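Local coordinates for elongation factor G (Thermus thermophilus, PDB 1WDT), which probably acts in protein synthesis as a translation elongation factor with GTPase activity, and binds GTP together with a magnesium ion, at residues S106-V111 with V133-K138; P158-L163 with V170-V175. All blocks are in the same frame, centred on the assembly; numbering follows the deposited sequence.

In the fold
Both contacts belong to the GTP-binding domain, a P-loop nucleotide-binding fold, and to the same mixed sheet. They come in series along the chain: contact 1 joins the end of strand 129-134 to the loop that follows strand 101-106, and contact 2 is the hairpin of strands 156-165 and 168-174. Strand 248-252 lies between strands 129-134 and 156-165, so the sheet runs from the parallel part at the nucleotide into the antiparallel hairpin. The two centres are about 14 Å apart, and the contacts touch where Leu-136 CD2 packs on Pro-162 CB at 3.5 Å. Contact 1 thus contains the guanine-binding residues Lys-135 and Asp-137, and contact 2 continues the sheet beside them.

Contact 1 of 2, residues S106-V111 with V133-K138; sequences SAEAGV and VTKLDK. With GTP (guanosine-5'-triphosphate), chain C.
Ser-106 and Thr-134 form a parallel beta bridge where two neighbouring strands of the P-loop GTPase fold end, and from it the chain runs into Thr-134 to Asp-137, the TKLD form of the family's guanine-recognition motif, NKxD. Among the backbone bonds, Ala-107 N donates to Thr-134 O (2.9 Å, 159°), while Lys-135 N on the next residue turns to O6 of the base (3.1 Å). Thr-134 suits the strand end because its hydroxyl bonds Ser-20 O, tying the motif to the phosphate-binding loop.

The apolar part centres on Ala-107 CB, 3.6 Å from Val-133 CG1 and 4.0 Å from Leu-136 CD1. It also lies close against Thr-134 O, at 3.4 Å, and a small residue fits this narrow place.

Long aliphatic chains make the third group. With CG beside its backbone N (chi1 -66°), Lys-135 extends over one face of the guanine, CG 3.5 Å from C6, and its far side rests on Ser-106 OG. Its ammonium reaches Gly-19 O. Shortened to an alanine, the residue would probably no longer cover C5 and C6, and Gly-19 O would lose its donor. On the same face the Lys-138 chain lies by N2 and N3. The Glu-108 carboxylate sits obliquely across CB and CD of Lys-138; its OE2 is near both lysine ammonium groups but beyond salt-bridge range, so the attraction is probably only diffuse.

Asp-137 reads the N1 and N2 edge of guanine, as in other GTPases of the family: N1 donates to OD1 at 2.8 Å, almost straight at 170°, and N2 to OD2 at 2.6 Å.

Contact 2 of 2, residues P158-L163 with V170-V175; sequences PIDLPL and VGLIDV
Leu-161 and Ile-173 face each other as a hydrogen-bonded pair of an antiparallel beta hairpin: Ile-173 N gives to Leu-161 O at 2.7 Å, and Leu-161 N returns a longer bond, in plane and on a lone pair of Ile-173 O. Their branched side chains share one face of the sheet with Leu-163, and beta-branched Ile-173 suits the extended strand. At the open end Val-175 N bonds Ile-159 O (3.2 Å). Val-175 CG2 presses on Leu-161 CG at 3.5 Å, a tight fit for which a short apolar chain serves; that methyl lies beside the backbone N of its own residue (chi1 172° for CG1), which turns it toward the leucine.

Toward the turn, Val-170 and Gly-171 both oppose Leu-163 in a classic beta bulge. Leu-163 O is gripped twice, by Val-170 N at 2.9 Å and by Gly-171 N. Leu-163 N in turn hydrogen-bonds Gly-171 O at 3.0 Å from above the carbonyl plane, 68° out of it. Glycine suits the bulge, since a CB at Gly-171 would lie tight against Leu-163 CD2. Pro-162, lacking an N-H, sits opposite Leu-172 in a non-hydrogen-bonded pair, where no bond to this partner is lost.

Further out, helices 142-153 and 198-213 cover the apolar surface that Leu-161 supplies, while strand 179-184 packs on Leu-172 and Ile-173. Asp-160 lies alongside Leu-172, and its OD2 accepts from Leu-252 N of the adjoining strand.

Contact 1 of 2, residues S106-V111 with V133-K138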
loop_
_atom_site.group_PDB
_atom_site.type_symbol
_atom_site.label_atom_id
_atom_site.label_comp_id
_atom_site.label_asym_id
_atom_site.label_seq_id
_atom_site.Cartn_x
_atom_site.Cartn_y
_atom_site.Cartn_z
ATOM N N SER A 106 4.663 -13.163 -16.165
ATOM C CA SER A 106 5.886 -13.627 -16.810
ATOM C C SER A 106 5.731 -15.131 -17.058
ATOM O O SER A 106 5.403 -15.878 -16.143
ATOM C CB SER A 106 7.090 -13.369 -15.902
ATOM O OG SER A 106 8.260 -13.950 -16.441
ATOM N N ALA A 107 5.950 -15.567 -18.295
ATOM C CA ALA A 107 5.825 -16.981 -18.650
ATOM C C ALA A 107 6.834 -17.880 -17.940
ATOM O O ALA A 107 6.541 -19.036 -17.634
ATOM C CB ALA A 107 5.966 -17.158 -20.161
ATOM N N GLU A 108 8.021 -17.354 -17.681
ATOM C CA GLU A 108 9.053 -18.139 -17.032
ATOM C C GLU A 108 8.875 -18.270 -15.522
ATOM O O GLU A 108 9.422 -19.187 -14.912
ATOM C CB GLU A 108 10.428 -17.546 -17.348
ATOM C CG GLU A 108 10.659 -16.161 -16.789
ATOM C CD GLU A 108 12.010 -15.604 -17.184
ATOM O OE1 GLU A 108 13.016 -16.336 -17.056
ATOM O OE2 GLU A 108 12.067 -14.433 -17.612
ATOM N N ALA A 109 8.102 -17.369 -14.920
ATOM C CA ALA A 109 7.887 -17.416 -13.475
ATOM C C ALA A 109 6.492 -17.877 -13.063
ATOM O O ALA A 109 6.295 -18.361 -11.952
ATOM C CB ALA A 109 8.174 -16.043 -12.864
ATOM N N GLY A 110 5.521 -17.731 -13.954
ATOM C CA GLY A 110 4.168 -18.114 -13.609
ATOM C C GLY A 110 3.603 -17.073 -12.659
ATOM O O GLY A 110 4.181 -15.992 -12.495
ATOM N N VAL A 111 2.472 -17.388 -12.039
ATOM C CA VAL A 111 1.832 -16.485 -11.086
ATOM C C VAL A 111 2.750 -16.269 -9.876
ATOM O O VAL A 111 3.206 -17.227 -9.262
ATOM C CB VAL A 111 0.487 -17.078 -10.595
ATOM C CG1 VAL A 111 -0.185 -16.133 -9.612
ATOM C CG2 VAL A 111 -0.419 -17.350 -11.779
ATOM N N VAL A 133 0.338 -12.744 -21.148
ATOM C CA VAL A 133 1.557 -13.495 -20.866
ATOM C C VAL A 133 2.741 -12.897 -21.620
ATOM O O VAL A 133 2.736 -12.789 -22.845
ATOM C CB VAL A 133 1.397 -14.989 -21.235
ATOM C CG1 VAL A 133 2.713 -15.729 -20.990
ATOM C CG2 VAL A 133 0.280 -15.611 -20.391
ATOM N N THR A 134 3.753 -12.492 -20.869
ATOM C CA THR A 134 4.935 -11.885 -21.462
ATOM C C THR A 134 6.142 -12.785 -21.271
ATOM O O THR A 134 6.054 -13.825 -20.619
ATOM C CB THR A 134 5.253 -10.551 -20.780
ATOM O OG1 THR A 134 5.484 -10.795 -19.391
ATOM C CG2 THR A 134 4.093 -9.570 -20.925
ATOM N N LYS A 135 7.264 -12.372 -21.854
ATOM C CA LYS A 135 8.532 -13.082 -21.720
ATOM C C LYS A 135 8.589 -14.553 -22.125
ATOM O O LYS A 135 9.401 -15.303 -21.586
ATOM C CB LYS A 135 9.020 -12.960 -20.274
ATOM C CG LYS A 135 9.391 -11.554 -19.851
ATOM C CD LYS A 135 10.091 -11.578 -18.514
ATOM C CE LYS A 135 10.765 -10.255 -18.211
ATOM N NZ LYS A 135 11.515 -10.335 -16.922
ATOM N N LEU A 136 7.753 -14.979 -23.064
ATOM C CA LEU A 136 7.779 -16.376 -23.477
ATOM C C LEU A 136 9.117 -16.707 -24.153
ATOM O O LEU A 136 9.528 -17.860 -24.204
ATOM C CB LEU A 136 6.607 -16.672 -24.423
ATOM C CG LEU A 136 6.421 -18.127 -24.875
ATOM C CD1 LEU A 136 6.339 -19.059 -23.660
ATOM C CD2 LEU A 136 5.155 -18.227 -25.722
ATOM N N ASP A 137 9.794 -15.679 -24.655
ATOM C CA ASP A 137 11.084 -15.840 -25.324
ATOM C C ASP A 137 12.215 -16.135 -24.339
ATOM O O ASP A 137 13.290 -16.582 -24.740
ATOM C CB ASP A 137 11.419 -14.574 -26.106
ATOM C CG ASP A 137 11.441 -13.340 -25.227
ATOM O OD1 ASP A 137 10.394 -13.018 -24.620
ATOM O OD2 ASP A 137 12.504 -12.692 -25.141
ATOM N N LYS A 138 11.980 -15.871 -23.056
ATOM C CA LYS A 138 12.985 -16.130 -22.028
ATOM C C LYS A 138 12.847 -17.553 -21.509
ATOM O O LYS A 138 13.635 -18.000 -20.675
ATOM C CB LYS A 138 12.841 -15.152 -20.857
ATOM C CG LYS A 138 13.553 -13.823 -21.058
ATOM C CD LYS A 138 13.596 -13.029 -19.759
ATOM C CE LYS A 138 14.458 -11.782 -19.888
ATOM N NZ LYS A 138 14.502 -11.010 -18.614
HETATM P PG GTP C . 8.174 -3.211 -12.506
HETATM O O1G GTP C . 9.379 -3.329 -11.621
HETATM O O2G GTP C . 7.776 -1.777 -12.820
HETATM O O3G GTP C . 6.926 -3.914 -11.851
HETATM O O3B GTP C . 8.608 -4.019 -13.896
HETATM P PB GTP C . 7.696 -4.213 -15.209
HETATM O O1B GTP C . 7.015 -5.513 -15.221
HETATM O O2B GTP C . 7.146 -3.049 -15.839
HETATM O O3A GTP C . 8.848 -4.541 -16.186
HETATM P PA GTP C . 9.662 -3.645 -17.242
HETATM O O1A GTP C . 8.969 -3.634 -18.598
HETATM O O2A GTP C . 10.483 -2.608 -16.654
HETATM O "O5'" GTP C . 10.888 -4.642 -17.548
HETATM C "C5'" GTP C . 11.238 -5.948 -17.076
HETATM C "C4'" GTP C . 12.606 -6.337 -17.629
HETATM O "O4'" GTP C . 12.502 -7.487 -18.518
HETATM C "C3'" GTP C . 13.311 -5.245 -18.463
HETATM O "O3'" GTP C . 14.718 -5.220 -18.219
HETATM C "C2'" GTP C . 12.920 -5.592 -19.884
HETATM O "O2'" GTP C . 13.979 -5.251 -20.787
HETATM C "C1'" GTP C . 12.698 -7.086 -19.889
HETATM N N9 GTP C . 11.520 -7.592 -20.639
HETATM C C8 GTP C . 10.244 -7.056 -20.652
HETATM N N7 GTP C . 9.404 -7.712 -21.407
HETATM C C5 GTP C . 10.157 -8.747 -21.932
HETATM C C6 GTP C . 9.796 -9.805 -22.834
HETATM O O6 GTP C . 8.701 -10.038 -23.355
HETATM N N1 GTP C . 10.888 -10.667 -23.125
HETATM C C2 GTP C . 12.171 -10.506 -22.596
HETATM N N2 GTP C . 13.079 -11.411 -22.981
HETATM N N3 GTP C . 12.510 -9.526 -21.757
HETATM C C4 GTP C . 11.466 -8.682 -21.467
#

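Contact 2 of 2, residues P158-L163 with V170-V175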
loop_
_atom_site.group_PDB
_atom_site.type_symbol
_atom_site.label_atom_id
_atom_site.label_comp_id
_atom_site.label_asym_id
_atom_site.label_seq_id
_atom_site.Cartn_x
_atom_site.Cartn_y
_atom_site.Cartn_z
ATOM N N PRO A 158 -8.333 -18.983 -22.997
ATOM C CA PRO A 158 -7.217 -18.796 -23.930
ATOM C C PRO A 158 -7.637 -18.179 -25.254
ATOM O O PRO A 158 -8.437 -18.747 -25.990
ATOM C CB PRO A 158 -6.671 -20.212 -24.107
ATOM C CG PRO A 158 -6.938 -20.835 -22.776
ATOM C CD PRO A 158 -8.363 -20.372 -22.504
ATOM N N ILE A 159 -7.090 -17.006 -25.542
ATOM C CA ILE A 159 -7.374 -16.300 -26.781
ATOM C C ILE A 159 -6.248 -16.568 -27.785
ATOM O O ILE A 159 -6.489 -16.726 -28.983
ATOM C CB ILE A 159 -7.468 -14.776 -26.534
ATOM C CG1 ILE A 159 -8.648 -14.475 -25.605
ATOM C CG2 ILE A 159 -7.582 -14.037 -27.847
ATOM C CD1 ILE A 159 -9.988 -14.977 -26.117
ATOM N N ASP A 160 -5.018 -16.613 -27.286
ATOM C CA ASP A 160 -3.855 -16.850 -28.133
ATOM C C ASP A 160 -3.047 -18.063 -27.710
ATOM O O ASP A 160 -3.005 -18.430 -26.533
ATOM C CB ASP A 160 -2.884 -15.663 -28.093
ATOM C CG ASP A 160 -3.522 -14.358 -28.491
ATOM O OD1 ASP A 160 -4.216 -14.323 -29.530
ATOM O OD2 ASP A 160 -3.304 -13.359 -27.767
ATOM N N LEU A 161 -2.390 -18.660 -28.694
ATOM C CA LEU A 161 -1.484 -19.782 -28.485
ATOM C C LEU A 161 -0.218 -19.267 -29.180
ATOM O O LEU A 161 -0.307 -18.460 -30.101
ATOM C CB LEU A 161 -2.006 -21.046 -29.170
ATOM C CG LEU A 161 -3.280 -21.630 -28.556
ATOM C CD1 LEU A 161 -3.571 -22.997 -29.184
ATOM C CD2 LEU A 161 -3.101 -21.768 -27.048
ATOM N N PRO A 162 0.971 -19.709 -28.750
ATOM C CA PRO A 162 2.173 -19.201 -29.414
ATOM C C PRO A 162 2.540 -19.855 -30.739
ATOM O O PRO A 162 2.372 -21.060 -30.916
ATOM C CB PRO A 162 3.250 -19.406 -28.356
ATOM C CG PRO A 162 2.824 -20.687 -27.722
ATOM C CD PRO A 162 1.322 -20.513 -27.564
ATOM N N LEU A 163 3.027 -19.042 -31.672
ATOM C CA LEU A 163 3.470 -19.538 -32.966
ATOM C C LEU A 163 4.984 -19.730 -32.856
ATOM O O LEU A 163 5.717 -18.781 -32.576
ATOM C CB LEU A 163 3.168 -18.525 -34.070
ATOM C CG LEU A 163 3.641 -18.971 -35.456
ATOM C CD1 LEU A 163 2.939 -20.276 -35.834
ATOM C CD2 LEU A 163 3.353 -17.886 -36.478
ATOM N N VAL A 170 7.814 -16.794 -32.525
ATOM C CA VAL A 170 7.786 -15.712 -33.504
ATOM C C VAL A 170 6.432 -15.034 -33.664
ATOM O O VAL A 170 6.315 -14.037 -34.385
ATOM C CB VAL A 170 8.252 -16.195 -34.903
ATOM C CG1 VAL A 170 9.672 -16.753 -34.820
ATOM C CG2 VAL A 170 7.285 -17.238 -35.452
ATOM N N GLY A 171 5.406 -15.559 -33.003
ATOM C CA GLY A 171 4.100 -14.941 -33.138
ATOM C C GLY A 171 3.000 -15.558 -32.309
ATOM O O GLY A 171 3.223 -16.055 -31.206
ATOM N N LEU A 172 1.789 -15.511 -32.840
ATOM C CA LEU A 172 0.666 -16.081 -32.136
ATOM C C LEU A 172 -0.372 -16.654 -33.075
ATOM O O LEU A 172 -0.406 -16.342 -34.263
ATOM C CB LEU A 172 0.042 -15.037 -31.211
ATOM C CG LEU A 172 0.010 -13.608 -31.735
ATOM C CD1 LEU A 172 -0.976 -13.500 -32.873
ATOM C CD2 LEU A 172 -0.366 -12.676 -30.612
ATOM N N ILE A 173 -1.200 -17.530 -32.525
ATOM C CA ILE A 173 -2.274 -18.170 -33.272
ATOM C C ILE A 173 -3.571 -17.665 -32.652
ATOM O O ILE A 173 -3.799 -17.844 -31.459
ATOM C CB ILE A 173 -2.204 -19.717 -33.122
ATOM C CG1 ILE A 173 -0.870 -20.231 -33.673
ATOM C CG2 ILE A 173 -3.386 -20.382 -33.838
ATOM C CD1 ILE A 173 -0.650 -21.726 -33.460
ATOM N N ASP A 174 -4.399 -16.996 -33.439
ATOM C CA ASP A 174 -5.673 -16.511 -32.919
ATOM C C ASP A 174 -6.585 -17.741 -32.890
ATOM O O ASP A 174 -7.120 -18.142 -33.919
ATOM C CB ASP A 174 -6.256 -15.450 -33.850
ATOM C CG ASP A 174 -7.576 -14.902 -33.351
ATOM O OD1 ASP A 174 -8.507 -15.700 -33.132
ATOM O OD2 ASP A 174 -7.685 -13.671 -33.174
ATOM N N VAL A 175 -6.747 -18.343 -31.717
ATOM C CA VAL A 175 -7.561 -19.547 -31.588
ATOM C C VAL A 175 -8.947 -19.464 -32.212
ATOM O O VAL A 175 -9.302 -20.292 -33.051
ATOM C CB VAL A 175 -7.717 -19.964 -30.108
ATOM C CG1 VAL A 175 -8.728 -21.093 -29.990
ATOM C CG2 VAL A 175 -6.374 -20.419 -29.549
#